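Local coordinates for Rod shape-determining protein (MreC) (Helicobacter pylori, PDB 5LP5), which binds the penicillin-binding protein PBP2 and probably serves as a scaffold of the cell-wall elongation machinery that maintains rod shape, at residues 181-184 / 185-189. Residues are numbered along the deposited sequence; the frame is centred on the assembly and turned at random.
Sequences DFIV and PSAEI
Ala187 N donates a hydrogen bond to Val184 O across a tight reversal of the chain, with 3.2 Å between the two atoms and an N-H...O angle of 163°. The amide lies well above the plane of the carbonyl, 54° out of it. On the side-chain level the same two residues meet through methyl groups: Val184 CG2 rests 3.5 Å from Ala187 CB. With CG1 turned away from the carbonyl carbon (chi1 -60°), CG2 is left flanked by both backbone arms, which brings it against Ala187 CB, while Ser186 OG approaches it more loosely. Val184 CB also packs on the proline ring, 3.6 Å from Pro185 CD. Residues 184-187 thus form a type I beta turn with proline at its second position, where the ring restricts phi to values that suit this turn. The turn follows strand 178-183 of the second of the two six-stranded antiparallel barrels of MreC and begins the connection to strand 194-197. Beyond the turn, the isoleucines bring the strand end and the outgoing chain together: Ile183 and Ile189 reach toward each other tip to tip, their CD1 atoms 3.9 Å apart, and Ile183 CG2 lies 4.1 Å from Ala187 CB. Ile161 of strand 158-161 touches both isoleucines, and Val166 lies against Ile183 and Ala187, so the apolar cluster continues into the barrel. Lys223 NZ, from the neighbouring strand, ties down the connection by hydrogen bonds to the carbonyl oxygens of Pro185 and Ala187. At the interface with PBP2, Val184 packs on Leu69 of that chain, and Phe182 O accepts a hydrogen bond from Tyr127 OH of PBP2.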
loop_
_atom_site.group_PDB
_atom_site.type_symbol
_atom_site.label_atom_id
_atom_site.label_comp_id
_atom_site.label_asym_id
_atom_site.label_seq_id
_atom_site.Cartn_x
_atom_site.Cartn_y
_atom_site.Cartn_z
ATOM N N ASP C 181 5.236 -3.884 16.115
ATOM C CA ASP C 181 4.744 -2.771 15.320
ATOM C C ASP C 181 5.104 -2.953 13.850
ATOM O O ASP C 181 5.976 -3.761 13.511
ATOM C CB ASP C 181 5.375 -1.477 15.858
ATOM C CG ASP C 181 4.412 -0.652 16.663
ATOM O OD1 ASP C 181 3.263 -0.517 16.178
ATOM O OD2 ASP C 181 4.804 -0.146 17.753
ATOM N N PHE C 182 4.401 -2.201 13.010
ATOM C CA PHE C 182 4.730 -2.034 11.588
ATOM C C PHE C 182 4.578 -3.268 10.699
ATOM O O PHE C 182 5.336 -3.487 9.769
ATOM C CB PHE C 182 6.114 -1.414 11.420
ATOM C CG PHE C 182 6.359 -0.220 12.302
ATOM C CD1 PHE C 182 5.429 0.819 12.402
ATOM C CD2 PHE C 182 7.492 -0.186 13.104
ATOM C CE1 PHE C 182 5.664 1.889 13.242
ATOM C CE2 PHE C 182 7.752 0.904 13.924
ATOM C CZ PHE C 182 6.835 1.942 13.995
ATOM N N ILE C 183 3.529 -4.023 10.955
ATOM C CA ILE C 183 3.190 -5.223 10.193
ATOM C C ILE C 183 2.305 -4.875 8.994
ATOM O O ILE C 183 1.377 -4.065 9.103
ATOM C CB ILE C 183 2.398 -6.188 11.078
ATOM C CG1 ILE C 183 3.135 -6.444 12.390
ATOM C CG2 ILE C 183 2.108 -7.489 10.373
ATOM C CD1 ILE C 183 2.274 -7.064 13.481
ATOM N N VAL C 184 2.563 -5.516 7.867
ATOM C CA VAL C 184 1.766 -5.249 6.660
ATOM C C VAL C 184 0.300 -5.572 6.899
ATOM O O VAL C 184 -0.015 -6.567 7.505
ATOM C CB VAL C 184 2.286 -6.024 5.410
ATOM C CG1 VAL C 184 3.712 -5.642 5.075
ATOM C CG2 VAL C 184 2.261 -7.506 5.637
ATOM N N PRO C 185 -0.611 -4.729 6.418
ATOM C CA PRO C 185 -2.026 -4.936 6.721
ATOM C C PRO C 185 -2.622 -6.201 6.094
ATOM O O PRO C 185 -3.614 -6.727 6.599
ATOM C CB PRO C 185 -2.709 -3.681 6.140
ATOM C CG PRO C 185 -1.604 -2.737 5.837
ATOM C CD PRO C 185 -0.419 -3.595 5.509
ATOM N N SER C 186 -2.012 -6.702 5.027
ATOM C CA SER C 186 -2.539 -7.884 4.359
ATOM C C SER C 186 -2.121 -9.191 5.015
ATOM O O SER C 186 -2.577 -10.239 4.584
ATOM C CB SER C 186 -2.089 -7.908 2.897
ATOM O OG SER C 186 -0.685 -8.053 2.789
ATOM N N ALA C 187 -1.274 -9.123 6.043
ATOM C CA ALA C 187 -0.686 -10.315 6.665
ATOM C C ALA C 187 -1.663 -11.047 7.549
ATOM O O ALA C 187 -2.501 -10.439 8.215
ATOM C CB ALA C 187 0.528 -9.952 7.492
ATOM N N GLU C 188 -1.531 -12.374 7.556
ATOM C CA GLU C 188 -2.463 -13.239 8.263
ATOM C C GLU C 188 -1.849 -13.644 9.581
ATOM O O GLU C 188 -0.928 -14.456 9.622
ATOM C CB GLU C 188 -2.803 -14.458 7.423
ATOM C CG GLU C 188 -3.802 -14.148 6.329
ATOM C CD GLU C 188 -4.139 -15.355 5.495
ATOM O OE1 GLU C 188 -3.245 -16.204 5.270
ATOM O OE2 GLU C 188 -5.309 -15.444 5.055
ATOM N N ILE C 189 -2.364 -13.050 10.652
ATOM C CA ILE C 189 -1.918 -13.357 12.012
ATOM C C ILE C 189 -3.068 -13.909 12.834
ATOM O O ILE C 189 -4.199 -13.506 12.644
ATOM C CB ILE C 189 -1.442 -12.086 12.726
ATOM C CG1 ILE C 189 -0.367 -11.361 11.940
ATOM C CG2 ILE C 189 -0.938 -12.414 14.122
ATOM C CD1 ILE C 189 -0.113 -9.987 12.520
#